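Local coordinates for protein glutamyl-tRNA synthetase, cytoplasmic (Saccharomyces cerevisiae, PDB 2HRA) that attaches glutamate to tRNA(Glu) in a two-step reaction that begins with activation by ATP and, through the N-terminal GST-like domain described here, joins the complex with the cofactor Arc1p, at residues Thr70-Val73 with Phe74-Ile77; Lys107-Ala110 with Lys111-Ser115; Asp120-Leu123 with Asn124-Phe128. One frame throughout, in Å; residues are numbered along the deposited sequence.

Interaction 1 of 3, residues Thr70-Val73 with Phe74-Ile77; sequences TEDV and FNKI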
loop_
_atom_site.group_PDB
_atom_site.type_symbol
_atom_site.label_atom_id
_atom_site.label_comp_id
_atom_site.label_asym_id
_atom_site.label_seq_id
_atom_site.Cartn_x
_atom_site.Cartn_y
_atom_site.Cartn_z
ATOM N N THR A 70 14.771 -7.380 -2.386
ATOM C CA THR A 70 13.508 -8.071 -2.079
ATOM C C THR A 70 13.023 -7.933 -0.621
ATOM O O THR A 70 11.882 -8.295 -0.299
ATOM C CB THR A 70 13.654 -9.601 -2.338
ATOM O OG1 THR A 70 14.816 -10.087 -1.666
ATOM C CG2 THR A 70 13.785 -9.903 -3.804
ATOM N N GLU A 71 13.885 -7.438 0.260
ATOM C CA GLU A 71 13.578 -7.334 1.684
ATOM C C GLU A 71 13.280 -5.874 2.028
ATOM O O GLU A 71 13.949 -4.985 1.548
ATOM C CB GLU A 71 14.773 -7.836 2.507
ATOM C CG GLU A 71 14.724 -7.520 4.011
ATOM C CD GLU A 71 15.862 -8.168 4.803
ATOM O OE1 GLU A 71 16.771 -8.795 4.189
ATOM O OE2 GLU A 71 15.835 -8.042 6.058
ATOM N N ASP A 72 12.268 -5.642 2.855
ATOM C CA ASP A 72 11.956 -4.300 3.347
ATOM C C ASP A 72 11.748 -3.356 2.167
ATOM O O ASP A 72 12.267 -2.242 2.173
ATOM C CB ASP A 72 13.099 -3.824 4.255
ATOM C CG ASP A 72 12.673 -2.781 5.302
ATOM O OD1 ASP A 72 11.466 -2.649 5.628
ATOM O OD2 ASP A 72 13.600 -2.084 5.811
ATOM N N VAL A 73 10.971 -3.797 1.170
ATOM C CA VAL A 73 10.816 -3.042 -0.087
ATOM C C VAL A 73 10.126 -1.671 0.116
ATOM O O VAL A 73 10.612 -0.645 -0.389
ATOM C CB VAL A 73 10.041 -3.866 -1.162
ATOM C CG1 VAL A 73 9.724 -2.995 -2.375
ATOM C CG2 VAL A 73 10.838 -5.131 -1.589
ATOM N N PHE A 74 9.005 -1.653 0.839
ATOM C CA PHE A 74 8.293 -0.411 1.120
ATOM C C PHE A 74 9.259 0.629 1.660
ATOM O O PHE A 74 9.375 1.742 1.111
ATOM C CB PHE A 74 7.172 -0.607 2.131
ATOM C CG PHE A 74 6.334 0.632 2.341
ATOM C CD1 PHE A 74 5.460 1.065 1.358
ATOM C CD2 PHE A 74 6.425 1.360 3.517
ATOM C CE1 PHE A 74 4.691 2.219 1.539
ATOM C CE2 PHE A 74 5.649 2.496 3.710
ATOM C CZ PHE A 74 4.776 2.922 2.718
ATOM N N ASN A 75 9.951 0.276 2.739
ATOM C CA ASN A 75 10.839 1.227 3.378
ATOM C C ASN A 75 11.994 1.673 2.488
ATOM O O ASN A 75 12.512 2.788 2.637
ATOM C CB ASN A 75 11.390 0.655 4.665
ATOM C CG ASN A 75 10.387 0.698 5.798
ATOM O OD1 ASN A 75 9.688 1.696 6.000
ATOM N ND2 ASN A 75 10.328 -0.383 6.566
ATOM N N LYS A 76 12.423 0.789 1.598
ATOM C CA LYS A 76 13.446 1.136 0.653
ATOM C C LYS A 76 12.928 2.176 -0.342
ATOM O O LYS A 76 13.656 3.076 -0.697
ATOM C CB LYS A 76 13.997 -0.117 -0.037
ATOM C CG LYS A 76 14.810 -1.003 0.904
ATOM C CD LYS A 76 15.481 -2.163 0.196
ATOM C CE LYS A 76 16.710 -2.650 0.956
ATOM N NZ LYS A 76 16.394 -3.440 2.175
ATOM N N ILE A 77 11.665 2.096 -0.757
ATOM C CA ILE A 77 11.132 3.112 -1.687
ATOM C C ILE A 77 11.110 4.481 -0.994
ATOM O O ILE A 77 11.535 5.524 -1.520
ATOM C CB ILE A 77 9.712 2.740 -2.136
ATOM C CG1 ILE A 77 9.721 1.397 -2.877
ATOM C CG2 ILE A 77 9.098 3.865 -3.011
ATOM C CD1 ILE A 77 8.332 0.800 -3.028
HETATM O O HOH W 1 9.395 -2.234 4.464
#
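Asp72 and Asn75 meet through their side chains: Asn75 ND2 donates to Asp72 OD1 at 2.7 Å, with an N-H...O angle of 159°. The donor comes to the syn side of the oxygen, somewhat out of the carboxylate plane, while OD1 lies close to the plane of the amide. The two flat groups are therefore turned steeply, their planes 75° apart, and the bond holds both of them at the head of helix 73-80. Although Asp72 occupies the N-cap position, its carboxylate makes no bond to a backbone N-H of the first turn; a water accepts from Asn75 N instead, at 3.1 Å.

Lys76 folds back over the same turn. Its chain bends at the last torsion (chi4 75°), which swings NZ to Glu71 O at 3.0 Å, above the carbonyl plane and not on a lone pair. On the way, Lys76 CG passes 3.1 Å from Asp72 O, the carbonyl that also accepts from Lys76 N. The carboxylates of Glu71 and Asp72 stay beyond contact with the ammonium, the nearer being Asp72 OD2 at 4.8 Å from NZ, so any attraction is probably longer-range and mild.

Farther inside, Ile77 N bonds to Val73 O, and Val73 CG1 packs against Ile77 CD1 at 4.1 Å. This apolar side faces helix 34-46, where Val73 touches Glu36 and Ile77 touches Ala39. Phe74 extends the buried surface, reaching Ala35 and Ala39 as well as Val97 and Gln101 of helix 90-104.

Asp72 itself has left-handed helical backbone angles. The turn leads from strand 64-66 into helix 73-80, the helix that follows the sheet in the thioredoxin-like half of a GST fold.

Interaction 2 of 3, residues Lys107-Ala110 with Lys111-Ser115; sequences KNFA and KLSQS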
loop_
_atom_site.group_PDB
_atom_site.type_symbol
_atom_site.label_atom_id
_atom_site.label_comp_id
_atom_site.label_asym_id
_atom_site.label_seq_id
_atom_site.Cartn_x
_atom_site.Cartn_y
_atom_site.Cartn_z
ATOM N N LYS A 107 -4.373 -12.393 8.172
ATOM C CA LYS A 107 -5.752 -12.826 8.199
ATOM C C LYS A 107 -6.030 -13.663 9.448
ATOM O O LYS A 107 -6.203 -14.887 9.395
ATOM C CB LYS A 107 -6.128 -13.563 6.899
ATOM C CG LYS A 107 -6.194 -12.620 5.649
ATOM C CD LYS A 107 -7.015 -13.303 4.538
ATOM C CE LYS A 107 -7.091 -12.505 3.217
ATOM N NZ LYS A 107 -7.879 -13.305 2.192
ATOM N N ASN A 108 -6.051 -12.947 10.577
ATOM C CA ASN A 108 -6.487 -13.478 11.864
ATOM C C ASN A 108 -7.498 -12.496 12.445
ATOM O O ASN A 108 -7.184 -11.339 12.711
ATOM C CB ASN A 108 -5.290 -13.677 12.800
ATOM C CG ASN A 108 -5.693 -14.250 14.145
ATOM O OD1 ASN A 108 -6.358 -13.576 14.937
ATOM N ND2 ASN A 108 -5.311 -15.516 14.416
ATOM N N PHE A 109 -8.715 -12.981 12.583
ATOM C CA PHE A 109 -9.880 -12.194 12.971
ATOM C C PHE A 109 -9.710 -11.421 14.288
ATOM O O PHE A 109 -9.891 -10.180 14.311
ATOM C CB PHE A 109 -11.085 -13.127 13.061
ATOM C CG PHE A 109 -12.367 -12.428 13.371
ATOM C CD1 PHE A 109 -13.165 -11.933 12.342
ATOM C CD2 PHE A 109 -12.784 -12.252 14.682
ATOM C CE1 PHE A 109 -14.352 -11.283 12.619
ATOM C CE2 PHE A 109 -13.982 -11.615 14.958
ATOM C CZ PHE A 109 -14.766 -11.135 13.918
ATOM N N ALA A 110 -9.334 -12.131 15.348
ATOM C CA ALA A 110 -9.118 -11.470 16.637
ATOM C C ALA A 110 -8.006 -10.431 16.549
ATOM O O ALA A 110 -8.177 -9.304 16.996
ATOM C CB ALA A 110 -8.810 -12.489 17.736
ATOM N N LYS A 111 -6.880 -10.803 15.945
ATOM C CA LYS A 111 -5.746 -9.902 15.861
ATOM C C LYS A 111 -6.062 -8.700 15.010
ATOM O O LYS A 111 -5.660 -7.558 15.342
ATOM C CB LYS A 111 -4.534 -10.604 15.262
ATOM C CG LYS A 111 -3.940 -11.667 16.152
ATOM C CD LYS A 111 -2.698 -12.255 15.489
ATOM C CE LYS A 111 -1.970 -13.256 16.339
ATOM N NZ LYS A 111 -0.605 -13.478 15.757
ATOM N N LEU A 112 -6.738 -8.950 13.893
ATOM C CA LEU A 112 -7.068 -7.881 12.961
ATOM C C LEU A 112 -8.061 -6.916 13.620
ATOM O O LEU A 112 -7.969 -5.716 13.488
ATOM C CB LEU A 112 -7.653 -8.477 11.680
ATOM C CG LEU A 112 -7.897 -7.540 10.497
ATOM C CD1 LEU A 112 -6.608 -6.767 10.127
ATOM C CD2 LEU A 112 -8.427 -8.305 9.282
ATOM N N SER A 113 -9.023 -7.462 14.346
ATOM C CA SER A 113 -9.961 -6.648 15.140
ATOM C C SER A 113 -9.248 -5.634 16.057
ATOM O O SER A 113 -9.547 -4.415 16.054
ATOM C CB SER A 113 -10.900 -7.593 15.922
ATOM O OG SER A 113 -11.765 -8.198 14.986
ATOM N N GLN A 114 -8.256 -6.124 16.796
ATOM C CA GLN A 114 -7.527 -5.274 17.716
ATOM C C GLN A 114 -6.765 -4.211 16.952
ATOM O O GLN A 114 -6.721 -3.048 17.352
ATOM C CB GLN A 114 -6.504 -6.078 18.508
ATOM C CG GLN A 114 -7.029 -7.175 19.410
ATOM C CD GLN A 114 -5.866 -7.961 20.066
ATOM O OE1 GLN A 114 -4.893 -7.356 20.556
ATOM N NE2 GLN A 114 -5.952 -9.306 20.047
ATOM N N SER A 115 -6.107 -4.617 15.877
ATOM C CA SER A 115 -5.231 -3.687 15.144
ATOM C C SER A 115 -6.097 -2.591 14.503
ATOM O O SER A 115 -5.739 -1.410 14.474
ATOM C CB SER A 115 -4.389 -4.467 14.111
ATOM O OG SER A 115 -3.652 -5.520 14.759
#
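Asn108 and Lys111 show how a side chain can take over where a helix has no preceding turn. Asn108 OD1 accepts from Lys111 N at 3.0 Å in a nearly straight bond (169°), the donor tilted modestly from the amide plane. With CG anti to the backbone N (chi1 -179°), the amide stands beside the carbonyl carbon of its own residue, and OD1 points to the N-H of Lys111. The oxygen also touches Lys111 CG at 3.3 Å, and the start of the extended lysine chain runs across the Asn108 amide, with Lys111 CD close to Asn108 CG.

Main-chain bonds carry the helix onward. Asn108 O receives Leu112 N at 2.7 Å, and Ala110 O receives Gln114 N; the latter carbonyl also lies against Gln114 CG.

Serine hydroxyls add a second kind of grip. Phe109 O accepts from Ser113 N at 2.9 Å and from Ser113 OG at 2.8 Å, the two donors arriving from opposite faces of the carbonyl plane. The OG group turns back to this oxygen because it stands beside the backbone N of Ser113 (chi1 -71°). Two residues farther on the pattern recurs at Lys111 O, which takes both Ser115 N and Ser115 OG, the latter at 2.9 Å.

Among the looser contacts, Ser113 OG sits over one face of the Phe109 ring, toward its rim, 4.1 Å from CE2. Phe109, Leu112 and Ser113 all touch Ile155 of helix 152-158, whereas Ser115 faces Leu99 and Leu104 of helix 90-104.

Asn108 is thus a classic asparagine N-cap, bonding to the N3 amide, and it starts helix 109-122 of the all-helical half of the GST-like domain.

Interaction 3 of 3, residues Asp120-Leu123 with Asn124-Phe128; sequences DSQL and NLRTF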
loop_
_atom_site.group_PDB
_atom_site.type_symbol
_atom_site.label_atom_id
_atom_site.label_comp_id
_atom_site.label_asym_id
_atom_site.label_seq_id
_atom_site.Cartn_x
_atom_site.Cartn_y
_atom_site.Cartn_z
ATOM N N ASP A 120 -8.462 2.900 14.264
ATOM C CA ASP A 120 -9.723 3.666 14.431
ATOM C C ASP A 120 -9.602 4.753 15.511
ATOM O O ASP A 120 -10.024 5.918 15.296
ATOM C CB ASP A 120 -10.868 2.722 14.735
ATOM C CG ASP A 120 -12.259 3.355 14.531
ATOM O OD1 ASP A 120 -12.659 3.572 13.372
ATOM O OD2 ASP A 120 -12.981 3.580 15.534
ATOM N N SER A 121 -9.003 4.399 16.649
ATOM C CA SER A 121 -8.861 5.347 17.752
ATOM C C SER A 121 -7.918 6.461 17.325
ATOM O O SER A 121 -8.150 7.616 17.620
ATOM C CB SER A 121 -8.339 4.669 19.039
ATOM O OG SER A 121 -9.281 3.757 19.592
ATOM N N GLN A 122 -6.855 6.076 16.624
ATOM C CA GLN A 122 -5.897 7.029 16.068
ATOM C C GLN A 122 -6.559 8.045 15.115
ATOM O O GLN A 122 -6.205 9.220 15.103
ATOM C CB GLN A 122 -4.788 6.266 15.350
ATOM C CG GLN A 122 -3.664 7.183 14.819
ATOM C CD GLN A 122 -2.859 7.894 15.908
ATOM O OE1 GLN A 122 -2.856 7.498 17.065
ATOM N NE2 GLN A 122 -2.135 8.948 15.512
ATOM N N LEU A 123 -7.540 7.588 14.341
ATOM C CA LEU A 123 -8.185 8.421 13.352
ATOM C C LEU A 123 -9.402 9.170 13.907
ATOM O O LEU A 123 -10.140 9.816 13.150
ATOM C CB LEU A 123 -8.596 7.571 12.152
ATOM C CG LEU A 123 -7.415 7.123 11.310
ATOM C CD1 LEU A 123 -7.870 6.075 10.334
ATOM C CD2 LEU A 123 -6.773 8.356 10.573
ATOM N N ASN A 124 -9.624 9.081 15.212
ATOM C CA ASN A 124 -10.803 9.704 15.782
ATOM C C ASN A 124 -10.800 11.207 15.557
ATOM O O ASN A 124 -11.821 11.773 15.148
ATOM C CB ASN A 124 -10.970 9.374 17.254
ATOM C CG ASN A 124 -12.314 9.830 17.790
ATOM O OD1 ASN A 124 -13.362 9.343 17.362
ATOM N ND2 ASN A 124 -12.286 10.749 18.753
ATOM N N LEU A 125 -9.670 11.866 15.784
ATOM C CA LEU A 125 -9.656 13.311 15.722
ATOM C C LEU A 125 -8.828 13.851 14.537
ATOM O O LEU A 125 -8.561 15.045 14.467
ATOM C CB LEU A 125 -9.148 13.869 17.068
ATOM C CG LEU A 125 -10.163 13.940 18.204
ATOM C CD1 LEU A 125 -9.484 14.389 19.480
ATOM C CD2 LEU A 125 -11.272 14.907 17.838
ATOM N N ARG A 126 -8.512 12.968 13.592
ATOM C CA ARG A 126 -7.532 13.177 12.536
ATOM C C ARG A 126 -8.096 12.730 11.177
ATOM O O ARG A 126 -8.772 11.709 11.123
ATOM C CB ARG A 126 -6.315 12.294 12.840
ATOM C CG ARG A 126 -5.529 12.726 14.038
ATOM C CD ARG A 126 -4.177 12.090 14.107
ATOM N NE ARG A 126 -3.456 12.523 15.307
ATOM C CZ ARG A 126 -3.588 11.961 16.516
ATOM N NH1 ARG A 126 -4.402 10.933 16.725
ATOM N NH2 ARG A 126 -2.904 12.437 17.547
ATOM N N THR A 127 -7.795 13.452 10.092
ATOM C CA THR A 127 -8.084 12.961 8.733
ATOM C C THR A 127 -7.121 11.843 8.323
ATOM O O THR A 127 -7.532 10.793 7.795
ATOM C CB THR A 127 -7.981 14.078 7.704
ATOM O OG1 THR A 127 -8.804 15.151 8.137
ATOM C CG2 THR A 127 -8.475 13.607 6.334
ATOM N N PHE A 128 -5.842 12.071 8.591
ATOM C CA PHE A 128 -4.790 11.124 8.260
ATOM C C PHE A 128 -4.090 10.681 9.536
ATOM O O PHE A 128 -4.200 11.326 10.551
ATOM C CB PHE A 128 -3.811 11.759 7.276
ATOM C CG PHE A 128 -4.461 12.150 5.995
ATOM C CD1 PHE A 128 -4.468 13.460 5.576
ATOM C CD2 PHE A 128 -5.155 11.216 5.262
ATOM C CE1 PHE A 128 -5.113 13.821 4.412
ATOM C CE2 PHE A 128 -5.792 11.568 4.118
ATOM C CZ PHE A 128 -5.776 12.873 3.696
HETATM O O HOH W 2 -7.904 10.780 17.006
#
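Asn124 N folds back onto Ser121 O at 3.2 Å as the chain leaves helical geometry at Leu123; the bond is fairly straight at the hydrogen, but the donor stands far above the carbonyl plane (C=O...N angle 110°). Just beyond, Gln122 O becomes the hub of the turn. Arg126 NH1 donates to it at 3.0 Å, lying in the carbonyl plane on a lone pair, and the oxygen in turn lies in the plane of the guanidinium. A water donates to the same carbonyl, also at 3.0 Å. A backbone acceptor at the C-terminal end of the helix is thereby satisfied by a side chain from the loop, and the positive charge would probably interact favourably with the helix dipole.

Arg126 makes a second contact with the same residue. Its guanidinium and the Gln122 amide lie almost parallel, their planes 3° apart. Gln122 NE2 rests over one face toward the rim, 3.5 Å from Arg126 CZ; it also comes near NH1, but two donors cannot bond to each other. The amide gets there through a bend in the glutamine chain (chi2 65°), and NE2 finds its acceptor in Ile129 O, which probably restrains rotation of the amide lying over the guanidinium.

Leu123 serves the interior. Its CD2 lies against the returning backbone, 3.7 Å from Phe128 C and 3.8 Å from Thr127 O.

The turn leads from helix 109-122 into the loop before helix 137-148, and residues 124-128 belong to the region that interacts with Arc1p. Helix 162-172 packs against it: Leu123 touches Asn163 and Trp167, Phe128 rests on Leu170, and Asp120 OD1 accepts from Val164 N, near the start of helix 162-172.

All three are local contacts in series along the chain, so none nests in or crosses another, and each settles a helix boundary. Interaction 1 turns the chain from strand 64-66 into helix 73-80, where the thioredoxin-like half meets helix 90-104. After that helix, interaction 2 starts helix 109-122 and interaction 3 lets it go into the loop that follows; these two share one helix, their centres 19 Å apart and their nearest atoms about 5 Å apart. The centre of interaction 1 lies about 24 and 26 Å from those of interactions 2 and 3. Together they mark helix ends in both halves of the GST-like domain, with interaction 3 entering the Arc1p-binding region.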